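Local coordinates for protein C-domain type II peptide synthetase (Streptomyces globisporus, PDB 4ZXW) that belongs to the condensation domains of type II peptide synthetases and has a fold of the CoA-dependent acyltransferase clan, at residues T242-F247 and A423-Y428; P268-F273 and R332-C337; V291-G296 and L314-D319. All coordinates share one frame; numbering follows the deposited sequence.

In the fold
All three contacts belong to the condensation domain. Contact 1 pairs strands 242-249 and 422-429 at one side of a five-stranded mixed sheet, beside the bound sugars. Between these strands in the chain come helix 268-284, strand 288-295, strand 312-319 and helix 326-342: contact 2 packs the two helices together, and contact 3 pairs the two strands. Contacts 2 and 3, with centres about 10 Å apart, touch: Arg332 and Thr336 bond to backbone oxygens of strand 312-319, and Phe273 packs on Val291. Contact 1 is centred about 21 Å from contact 2 and about 19 Å from contact 3; strand 366-373 of its sheet is backbone-bonded to strand 288-295, Phe371 with Pro292.

Contact 1 of 3, residues T242-F247 and A423-Y428; sequences TAWQRF and AGSLGY. With FRU (beta-D-fructofuranose), chain C; GLC (alpha-D-glucopyranose), chain B.
Tyr428 and Phe247 each place CG between the backbone N and the carbonyl carbon (chi1 54° and 58°), which brings their rings over the partner strand in this antiparallel beta ladder of a five-stranded mixed sheet. Six backbone hydrogen bonds join Ala243 with Tyr428, Gln245 with Leu426 and Phe247 with Gly424; Trp244-Gly427 and Arg246-Ser425 are the non-hydrogen-bonded pairs between them. The Phe247 ring lies on the Gly424 backbone, with Gly424 CA 3.8 Å from the ring centroid in a CH-pi contact. Tyr428 spreads across Ala243, its CZ 3.6 Å from Ala243 CB and the Ala243 carbonyl oxygen over one ring face. Gln245 NE2 donates to Tyr428 OH over 3.0 Å, with the hydroxyl close to the amide plane although amide and phenol ring stand 80° apart. Asp435 fixes both groups, accepting from Gln245 NE2 through its backbone oxygen and bonding Tyr428 OH through OD1.

The sheet face carrying Trp244, Arg246 and Ser425 meets the sugars. Gly427 CA sits over one face of the indole and O4 of the glucopyranose over the opposite face, 3.6 Å from Trp244 CH2, while Ser425 CB meets the ring edge. Arg246 runs alongside Ser425; its guanidinium forms a salt bridge with Glu125 of helix 110-126 and also binds Leu398 O. Ser425 OG and fructofuranose O4 share a 2.8 Å hydrogen bond. One water gathers this corner, accepting from Arg246 NE at 2.7 Å in the guanidinium plane and bonding Ser425 OG and fructofuranose O3.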
loop_
_atom_site.group_PDB
_atom_site.type_symbol
_atom_site.label_atom_id
_atom_site.label_comp_id
_atom_site.label_asym_id
_atom_site.label_seq_id
_atom_site.Cartn_x
_atom_site.Cartn_y
_atom_site.Cartn_z
ATOM N N THR A 242 -12.419 -8.562 2.870
ATOM C CA THR A 242 -11.505 -8.221 1.790
ATOM C C THR A 242 -10.639 -9.441 1.483
ATOM O O THR A 242 -9.976 -9.988 2.380
ATOM C CB THR A 242 -10.639 -7.001 2.126
ATOM O OG1 THR A 242 -11.475 -5.850 2.336
ATOM C CG2 THR A 242 -9.669 -6.686 0.964
ATOM N N ALA A 243 -10.695 -9.869 0.216
ATOM C CA ALA A 243 -9.887 -10.961 -0.320
ATOM C C ALA A 243 -8.754 -10.386 -1.177
ATOM O O ALA A 243 -8.875 -9.287 -1.738
ATOM C CB ALA A 243 -10.728 -11.925 -1.153
ATOM N N TRP A 244 -7.672 -11.150 -1.291
ATOM C CA TRP A 244 -6.455 -10.704 -1.964
ATOM C C TRP A 244 -6.008 -11.817 -2.852
ATOM O O TRP A 244 -5.688 -12.893 -2.359
ATOM C CB TRP A 244 -5.356 -10.368 -0.971
ATOM C CG TRP A 244 -5.697 -9.186 -0.125
ATOM C CD1 TRP A 244 -6.369 -9.207 1.037
ATOM C CD2 TRP A 244 -5.383 -7.812 -0.382
ATOM N NE1 TRP A 244 -6.494 -7.929 1.543
ATOM C CE2 TRP A 244 -5.897 -7.057 0.684
ATOM C CE3 TRP A 244 -4.730 -7.149 -1.415
ATOM C CZ2 TRP A 244 -5.766 -5.679 0.758
ATOM C CZ3 TRP A 244 -4.602 -5.786 -1.340
ATOM C CH2 TRP A 244 -5.116 -5.064 -0.257
ATOM N N GLN A 245 -6.056 -11.586 -4.159
ATOM C CA GLN A 245 -5.551 -12.568 -5.094
ATOM C C GLN A 245 -4.146 -12.114 -5.472
ATOM O O GLN A 245 -3.938 -10.975 -5.926
ATOM C CB GLN A 245 -6.464 -12.706 -6.306
ATOM C CG GLN A 245 -7.672 -13.591 -6.015
ATOM C CD GLN A 245 -8.532 -13.908 -7.234
ATOM O OE1 GLN A 245 -8.039 -14.132 -8.356
ATOM N NE2 GLN A 245 -9.844 -13.948 -7.007
ATOM N N ARG A 246 -3.177 -12.991 -5.237
ATOM C CA ARG A 246 -1.788 -12.584 -5.294
ATOM C C ARG A 246 -1.208 -13.187 -6.546
ATOM O O ARG A 246 -1.668 -14.225 -6.993
ATOM C CB ARG A 246 -1.052 -13.031 -4.032
ATOM C CG ARG A 246 -1.717 -12.426 -2.782
ATOM C CD ARG A 246 -0.753 -12.196 -1.664
ATOM N NE ARG A 246 -1.344 -11.354 -0.629
ATOM C CZ ARG A 246 -2.002 -11.810 0.433
ATOM N NH1 ARG A 246 -2.158 -13.105 0.625
ATOM N NH2 ARG A 246 -2.514 -10.965 1.307
ATOM N N PHE A 247 -0.245 -12.507 -7.142
ATOM C CA PHE A 247 0.393 -13.000 -8.354
ATOM C C PHE A 247 1.782 -12.424 -8.498
ATOM O O PHE A 247 2.103 -11.394 -7.909
ATOM C CB PHE A 247 -0.412 -12.648 -9.594
ATOM C CG PHE A 247 -0.647 -11.180 -9.763
ATOM C CD1 PHE A 247 -1.689 -10.553 -9.090
ATOM C CD2 PHE A 247 0.169 -10.418 -10.574
ATOM C CE1 PHE A 247 -1.926 -9.182 -9.247
ATOM C CE2 PHE A 247 -0.055 -9.067 -10.714
ATOM C CZ PHE A 247 -1.109 -8.445 -10.035
ATOM N N ALA A 423 5.734 -8.218 -7.946
ATOM C CA ALA A 423 4.808 -8.928 -7.091
ATOM C C ALA A 423 3.522 -8.123 -6.979
ATOM O O ALA A 423 3.546 -6.964 -6.594
ATOM C CB ALA A 423 5.407 -9.128 -5.741
ATOM N N GLY A 424 2.389 -8.739 -7.273
ATOM C CA GLY A 424 1.154 -7.995 -7.263
ATOM C C GLY A 424 0.017 -8.615 -6.488
ATOM O O GLY A 424 0.012 -9.813 -6.201
ATOM N N SER A 425 -0.961 -7.766 -6.173
ATOM C CA SER A 425 -2.210 -8.189 -5.550
ATOM C C SER A 425 -3.381 -7.469 -6.163
ATOM O O SER A 425 -3.303 -6.281 -6.450
ATOM C CB SER A 425 -2.227 -7.898 -4.062
ATOM O OG SER A 425 -1.396 -8.756 -3.372
ATOM N N LEU A 426 -4.455 -8.218 -6.351
ATOM C CA LEU A 426 -5.758 -7.651 -6.592
ATOM C C LEU A 426 -6.640 -7.927 -5.366
ATOM O O LEU A 426 -6.988 -9.084 -5.089
ATOM C CB LEU A 426 -6.385 -8.261 -7.835
ATOM C CG LEU A 426 -7.790 -7.818 -8.205
ATOM C CD1 LEU A 426 -7.855 -6.335 -8.450
ATOM C CD2 LEU A 426 -8.236 -8.547 -9.430
ATOM N N GLY A 427 -6.979 -6.863 -4.642
ATOM C CA GLY A 427 -7.800 -6.959 -3.458
ATOM C C GLY A 427 -9.168 -6.379 -3.736
ATOM O O GLY A 427 -9.313 -5.398 -4.479
ATOM N N TYR A 428 -10.171 -7.004 -3.147
ATOM C CA TYR A 428 -11.547 -6.604 -3.331
ATOM C C TYR A 428 -12.386 -7.065 -2.138
ATOM O O TYR A 428 -11.967 -7.933 -1.325
ATOM C CB TYR A 428 -12.093 -7.197 -4.617
ATOM C CG TYR A 428 -11.892 -8.687 -4.631
ATOM C CD1 TYR A 428 -10.697 -9.237 -5.050
ATOM C CD2 TYR A 428 -12.878 -9.544 -4.204
ATOM C CE1 TYR A 428 -10.489 -10.624 -5.040
ATOM C CE2 TYR A 428 -12.689 -10.930 -4.210
ATOM C CZ TYR A 428 -11.483 -11.456 -4.634
ATOM O OH TYR A 428 -11.260 -12.821 -4.643
HETATM C C1 FRU C . 3.966 -7.912 0.355
HETATM C C2 FRU C . 2.829 -7.346 -0.502
HETATM C C3 FRU C . 2.011 -8.383 -1.262
HETATM C C4 FRU C . 1.575 -7.795 -2.627
HETATM C C5 FRU C . 2.723 -6.817 -2.854
HETATM C C6 FRU C . 2.190 -5.568 -3.555
HETATM O O1 FRU C . 3.523 -8.398 1.616
HETATM O O2 FRU C . 1.813 -6.738 0.288
HETATM O O3 FRU C . 1.298 -9.394 -0.532
HETATM O O4 FRU C . 1.381 -8.711 -3.704
HETATM O O5 FRU C . 3.296 -6.483 -1.558
HETATM O O6 FRU C . 1.174 -4.935 -2.736
HETATM C C1 GLC B . 1.985 -5.412 0.722
HETATM C C2 GLC B . 1.613 -5.417 2.200
HETATM C C3 GLC B . 0.147 -5.749 2.446
HETATM C C4 GLC B . -0.712 -4.826 1.601
HETATM C C5 GLC B . -0.285 -4.893 0.126
HETATM C C6 GLC B . -1.143 -3.915 -0.690
HETATM O O2 GLC B . 2.392 -6.392 2.875
HETATM O O3 GLC B . -0.122 -5.510 3.834
HETATM O O4 GLC B . -2.087 -5.204 1.748
HETATM O O5 GLC B . 1.113 -4.584 -0.033
HETATM O O6 GLC B . -0.781 -2.583 -0.311
HETATM O O HOH W 1 -1.341 -8.610 -0.558
#

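Contact 2 of 3, residues P268-F273 and R332-C337; sequences PFMTMF and RTRTTC
Met270 and Thr333 meet at the crossing of two helices, 268-284 and 326-342, which pack together in the condensation-domain fold. The axes of segments 268-273 and 332-337 approach to 9.5 Å, with their directions 118° apart.

Van der Waals packing forms the middle. Thr333 holds CG2 anti to its own backbone N, and this methyl lies 4.0 Å from Met270 CB and against the Met270 carbonyl oxygen. Met270 then extends beyond CG across the start of the Arg334 side chain, where its SD is 3.8 Å from both Arg334 CB and Arg334 CG.

The polar ends turn to partners outside the two segments. Thr333 OG1 is hydrogen-bonded to Gln277 OE1, further along the opposing helix, so the same side chain that packs through its methyl also links the two helices through its hydroxyl. Arg334 bends at chi3 (74°), and its NH2 bonds Lys265 O in the chain just ahead of helix 268-284.

Aromatic rings contribute their edges. Phe273 directs CD2 at Thr333 CG2, 3.7 Å away and close to the ring plane, so the methyl is shared between Phe273 and Met270. The Phe269 ring likewise presents an edge to the thiol of Cys337: its CE2 stands 4.3 Å from Cys337 SG, which also reaches Met270 CG.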
loop_
_atom_site.group_PDB
_atom_site.type_symbol
_atom_site.label_atom_id
_atom_site.label_comp_id
_atom_site.label_asym_id
_atom_site.label_seq_id
_atom_site.Cartn_x
_atom_site.Cartn_y
_atom_site.Cartn_z
ATOM N N PRO A 268 8.125 1.795 -15.336
ATOM C CA PRO A 268 7.312 0.582 -15.384
ATOM C C PRO A 268 5.886 0.794 -14.824
ATOM O O PRO A 268 4.953 0.199 -15.357
ATOM C CB PRO A 268 8.120 -0.396 -14.529
ATOM C CG PRO A 268 9.511 0.075 -14.643
ATOM C CD PRO A 268 9.413 1.571 -14.665
ATOM N N PHE A 269 5.724 1.613 -13.776
ATOM C CA PHE A 269 4.384 1.941 -13.272
ATOM C C PHE A 269 3.485 2.532 -14.356
ATOM O O PHE A 269 2.332 2.123 -14.464
ATOM C CB PHE A 269 4.413 2.934 -12.110
ATOM C CG PHE A 269 3.037 3.464 -11.751
ATOM C CD1 PHE A 269 2.135 2.680 -11.039
ATOM C CD2 PHE A 269 2.635 4.715 -12.164
ATOM C CE1 PHE A 269 0.866 3.148 -10.726
ATOM C CE2 PHE A 269 1.367 5.192 -11.863
ATOM C CZ PHE A 269 0.480 4.405 -11.142
ATOM N N MET A 270 3.992 3.511 -15.123
ATOM C CA MET A 270 3.193 4.127 -16.203
ATOM C C MET A 270 2.750 3.086 -17.208
ATOM O O MET A 270 1.605 3.088 -17.651
ATOM C CB MET A 270 3.977 5.222 -16.910
ATOM C CG MET A 270 4.330 6.381 -16.006
ATOM S SD MET A 270 5.567 7.450 -16.822
ATOM C CE MET A 270 5.991 8.488 -15.412
ATOM N N THR A 271 3.659 2.177 -17.551
ATOM C CA THR A 271 3.331 1.129 -18.505
ATOM C C THR A 271 2.253 0.198 -17.962
ATOM O O THR A 271 1.348 -0.170 -18.686
ATOM C CB THR A 271 4.585 0.315 -18.891
ATOM O OG1 THR A 271 5.508 1.174 -19.556
ATOM C CG2 THR A 271 4.233 -0.878 -19.795
ATOM N N MET A 272 2.340 -0.179 -16.691
ATOM C CA MET A 272 1.330 -1.073 -16.089
ATOM C C MET A 272 -0.019 -0.374 -15.925
ATOM O O MET A 272 -1.100 -0.941 -16.189
ATOM C CB MET A 272 1.814 -1.585 -14.726
ATOM C CG MET A 272 3.237 -2.131 -14.674
ATOM S SD MET A 272 3.355 -3.877 -15.010
ATOM C CE MET A 272 2.711 -4.612 -13.517
ATOM N N PHE A 273 0.032 0.877 -15.499
ATOM C CA PHE A 273 -1.183 1.666 -15.414
ATOM C C PHE A 273 -1.866 1.821 -16.782
ATOM O O PHE A 273 -3.097 1.685 -16.897
ATOM C CB PHE A 273 -0.836 3.018 -14.818
ATOM C CG PHE A 273 -2.027 3.888 -14.550
ATOM C CD1 PHE A 273 -2.933 3.554 -13.575
ATOM C CD2 PHE A 273 -2.223 5.045 -15.260
ATOM C CE1 PHE A 273 -4.021 4.363 -13.323
ATOM C CE2 PHE A 273 -3.304 5.846 -15.005
ATOM C CZ PHE A 273 -4.205 5.498 -14.037
ATOM N N ARG A 332 0.522 9.367 -23.209
ATOM C CA ARG A 332 -0.484 10.211 -22.559
ATOM C C ARG A 332 -0.482 10.004 -21.054
ATOM O O ARG A 332 -0.596 10.955 -20.270
ATOM C CB ARG A 332 -1.856 9.924 -23.140
ATOM C CG ARG A 332 -1.889 10.213 -24.626
ATOM C CD ARG A 332 -3.296 10.187 -25.144
ATOM N NE ARG A 332 -3.352 10.155 -26.599
ATOM C CZ ARG A 332 -4.474 10.286 -27.298
ATOM N NH1 ARG A 332 -5.629 10.458 -26.682
ATOM N NH2 ARG A 332 -4.443 10.230 -28.612
ATOM N N THR A 333 -0.305 8.761 -20.642
ATOM C CA THR A 333 -0.222 8.439 -19.214
ATOM C C THR A 333 0.958 9.160 -18.600
ATOM O O THR A 333 0.857 9.754 -17.543
ATOM C CB THR A 333 -0.059 6.940 -18.995
ATOM O OG1 THR A 333 -1.252 6.280 -19.429
ATOM C CG2 THR A 333 0.237 6.634 -17.542
ATOM N N ARG A 334 2.090 9.119 -19.283
ATOM C CA ARG A 334 3.257 9.810 -18.774
ATOM C C ARG A 334 2.977 11.292 -18.601
ATOM O O ARG A 334 3.385 11.909 -17.622
ATOM C CB ARG A 334 4.450 9.622 -19.698
ATOM C CG ARG A 334 5.661 10.398 -19.234
ATOM C CD ARG A 334 6.884 10.098 -20.073
ATOM N NE ARG A 334 6.764 10.746 -21.368
ATOM C CZ ARG A 334 7.679 10.707 -22.324
ATOM N NH1 ARG A 334 7.460 11.345 -23.469
ATOM N NH2 ARG A 334 8.806 10.043 -22.145
ATOM N N THR A 335 2.305 11.880 -19.566
ATOM C CA THR A 335 1.970 13.283 -19.458
ATOM C C THR A 335 1.059 13.543 -18.256
ATOM O O THR A 335 1.238 14.509 -17.502
ATOM C CB THR A 335 1.272 13.766 -20.733
ATOM O OG1 THR A 335 2.125 13.546 -21.852
ATOM C CG2 THR A 335 0.926 15.246 -20.623
ATOM N N THR A 336 0.074 12.677 -18.081
ATOM C CA THR A 336 -0.860 12.827 -16.961
ATOM C C THR A 336 -0.160 12.715 -15.615
ATOM O O THR A 336 -0.383 13.510 -14.705
ATOM C CB THR A 336 -1.951 11.770 -17.039
ATOM O OG1 THR A 336 -2.795 12.050 -18.164
ATOM C CG2 THR A 336 -2.802 11.723 -15.748
ATOM N N CYS A 337 0.688 11.708 -15.485
ATOM C CA CYS A 337 1.398 11.505 -14.219
ATOM C C CYS A 337 2.345 12.673 -13.959
ATOM O O CYS A 337 2.480 13.143 -12.832
ATOM C CB CYS A 337 2.175 10.196 -14.224
ATOM S SG CYS A 337 1.211 8.728 -14.321
#

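Contact 3 of 3, residues V291-G296 and L314-D319; sequences VPTFSG and LPLRTD. With 4T7 ((1R)-1-(naphthalen-2-yl)ethane-1,2-diol), chain E.
An antiparallel strand pair, 288-295 with 312-319, is joined here from Val291 with Leu316 to Thr293 with Leu314. Each of these hydrogen-bonded pairs has two backbone bonds: Val291 N reaches Leu316 O at 3.0 Å, and Leu314 N reaches Thr293 O at 2.8 Å. The return bond from Leu316 N to Val291 O is skewed, with its donor 57° out of the carbonyl plane. Pro292 and Pro315 form the non-hydrogen-bonded pair between, where neither has to supply an N-H to the other; their CA atoms come within 4.0 Å, and Pro292 CA makes a CA-H...O contact with Leu314 O.

On the face shared by Val291, Thr293, Leu314 and Leu316, side chains of the two strands touch lightly. Thr293 turns OG1 anti to its backbone N (chi1 -171°), where it bonds Phe371 O, and its CG2 is thereby set against Leu316 CD1 at 3.8 Å. Leu316 CB rests on a backbone carbonyl, 3.4 Å from Val291 O. Further along, Ser295 CB packs on Leu314 CD2, while Ser295 OG bonds Glu344 OE2.

Phe294, directed away from strand 312-319, has CE2 3.2 Å from CAJ of (1R)-1-(naphthalen-2-yl)ethane-1,2-diol.

Helices 268-284 and 326-342 cover the leucine face: Phe273 meets Val291 and Leu316, Phe269 meets Thr293, and Phe341 meets Leu314. Loop residues Ile225 and Leu220 pack on the two prolines of the other face, and a backbone bond between Pro292 and Phe371 joins the pair to strand 366-373.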
loop_
_atom_site.group_PDB
_atom_site.type_symbol
_atom_site.label_atom_id
_atom_site.label_comp_id
_atom_site.label_asym_id
_atom_site.label_seq_id
_atom_site.Cartn_x
_atom_site.Cartn_y
_atom_site.Cartn_z
ATOM N N VAL A 291 -8.700 7.351 -12.883
ATOM C CA VAL A 291 -8.349 6.278 -11.969
ATOM C C VAL A 291 -7.344 6.793 -10.952
ATOM O O VAL A 291 -6.274 7.253 -11.321
ATOM C CB VAL A 291 -7.753 5.051 -12.693
ATOM C CG1 VAL A 291 -7.151 4.060 -11.671
ATOM C CG2 VAL A 291 -8.808 4.359 -13.520
ATOM N N PRO A 292 -7.674 6.687 -9.658
ATOM C CA PRO A 292 -6.734 7.159 -8.649
ATOM C C PRO A 292 -5.608 6.163 -8.427
ATOM O O PRO A 292 -5.746 4.957 -8.672
ATOM C CB PRO A 292 -7.602 7.298 -7.397
ATOM C CG PRO A 292 -8.659 6.264 -7.581
ATOM C CD PRO A 292 -8.909 6.155 -9.066
ATOM N N THR A 293 -4.466 6.701 -8.037
ATOM C CA THR A 293 -3.393 5.900 -7.524
ATOM C C THR A 293 -3.143 6.404 -6.104
ATOM O O THR A 293 -3.814 7.317 -5.638
ATOM C CB THR A 293 -2.111 5.993 -8.419
ATOM O OG1 THR A 293 -1.122 5.031 -7.999
ATOM C CG2 THR A 293 -1.521 7.363 -8.374
ATOM N N PHE A 294 -2.220 5.758 -5.405
ATOM C CA PHE A 294 -1.636 6.327 -4.205
ATOM C C PHE A 294 -0.213 6.736 -4.488
ATOM O O PHE A 294 0.575 5.904 -4.885
ATOM C CB PHE A 294 -1.665 5.320 -3.056
ATOM C CG PHE A 294 -2.968 5.241 -2.376
ATOM C CD1 PHE A 294 -3.417 6.295 -1.582
ATOM C CD2 PHE A 294 -3.764 4.116 -2.518
ATOM C CE1 PHE A 294 -4.633 6.209 -0.901
ATOM C CE2 PHE A 294 -4.999 4.035 -1.856
ATOM C CZ PHE A 294 -5.430 5.089 -1.047
ATOM N N SER A 295 0.100 8.022 -4.347
ATOM C CA SER A 295 1.486 8.435 -4.382
ATOM C C SER A 295 2.103 8.114 -3.025
ATOM O O SER A 295 1.381 7.820 -2.077
ATOM C CB SER A 295 1.615 9.933 -4.703
ATOM O OG SER A 295 1.432 10.686 -3.525
ATOM N N GLY A 296 3.431 8.167 -2.943
ATOM C CA GLY A 296 4.148 7.792 -1.739
ATOM C C GLY A 296 4.040 8.880 -0.689
ATOM O O GLY A 296 4.098 8.608 0.514
ATOM N N LEU A 314 -4.544 10.038 -5.393
ATOM C CA LEU A 314 -4.171 10.957 -6.475
ATOM C C LEU A 314 -4.890 10.593 -7.761
ATOM O O LEU A 314 -4.573 9.559 -8.365
ATOM C CB LEU A 314 -2.660 10.918 -6.684
ATOM C CG LEU A 314 -2.059 11.835 -7.745
ATOM C CD1 LEU A 314 -2.351 13.241 -7.361
ATOM C CD2 LEU A 314 -0.559 11.601 -7.826
ATOM N N PRO A 315 -5.865 11.422 -8.187
ATOM C CA PRO A 315 -6.607 11.097 -9.404
ATOM C C PRO A 315 -5.801 11.320 -10.687
ATOM O O PRO A 315 -5.199 12.375 -10.868
ATOM C CB PRO A 315 -7.811 12.059 -9.368
ATOM C CG PRO A 315 -7.586 12.992 -8.248
ATOM C CD PRO A 315 -6.225 12.755 -7.676
ATOM N N LEU A 316 -5.818 10.326 -11.565
ATOM C CA LEU A 316 -5.080 10.385 -12.814
ATOM C C LEU A 316 -6.097 10.277 -13.946
ATOM O O LEU A 316 -6.669 9.203 -14.179
ATOM C CB LEU A 316 -4.044 9.258 -12.904
ATOM C CG LEU A 316 -2.941 9.212 -11.845
ATOM C CD1 LEU A 316 -1.991 8.008 -12.086
ATOM C CD2 LEU A 316 -2.138 10.522 -11.811
ATOM N N ARG A 317 -6.344 11.398 -14.612
ATOM C CA ARG A 317 -7.306 11.462 -15.704
ATOM C C ARG A 317 -6.599 11.461 -17.024
ATOM O O ARG A 317 -5.770 12.324 -17.261
ATOM C CB ARG A 317 -8.156 12.719 -15.603
ATOM C CG ARG A 317 -9.223 12.805 -16.649
ATOM C CD ARG A 317 -10.012 14.089 -16.444
ATOM N NE ARG A 317 -11.261 14.047 -17.163
ATOM C CZ ARG A 317 -12.089 15.074 -17.276
ATOM N NH1 ARG A 317 -11.803 16.245 -16.705
ATOM N NH2 ARG A 317 -13.220 14.924 -17.949
ATOM N N THR A 318 -6.926 10.492 -17.873
ATOM C CA THR A 318 -6.323 10.383 -19.198
ATOM C C THR A 318 -7.400 10.248 -20.247
ATOM O O THR A 318 -8.357 9.467 -20.079
ATOM C CB THR A 318 -5.406 9.169 -19.322
ATOM O OG1 THR A 318 -4.473 9.162 -18.245
ATOM C CG2 THR A 318 -4.652 9.188 -20.624
ATOM N N ASP A 319 -7.228 10.985 -21.339
ATOM C CA ASP A 319 -8.113 10.863 -22.472
ATOM C C ASP A 319 -7.505 9.913 -23.483
ATOM O O ASP A 319 -6.484 10.222 -24.087
ATOM C CB ASP A 319 -8.372 12.226 -23.104
ATOM C CG ASP A 319 -9.370 12.160 -24.234
ATOM O OD1 ASP A 319 -10.010 11.088 -24.410
ATOM O OD2 ASP A 319 -9.514 13.186 -24.939
HETATM C CAI 4T7 E . -7.256 1.424 -0.528
HETATM C CAM 4T7 E . -8.448 1.988 -1.003
HETATM C CAG 4T7 E . -9.049 1.485 -2.155
HETATM C CAD 4T7 E . -10.259 2.020 -2.619
HETATM C CAC 4T7 E . -10.880 3.062 -1.928
HETATM C CAF 4T7 E . -10.281 3.564 -0.770
HETATM C CAL 4T7 E . -9.076 3.012 -0.299
HETATM C CAH 4T7 E . -8.466 3.500 0.860
HETATM C CAE 4T7 E . -7.263 2.952 1.298
HETATM C CAK 4T7 E . -6.635 1.897 0.635
HETATM C CAN 4T7 E . -5.379 1.356 1.143
HETATM O OAB 4T7 E . -5.269 -0.090 1.090
HETATM C CAJ 4T7 E . -4.149 1.925 0.412
HETATM O OAA 4T7 E . -2.929 1.373 0.945
#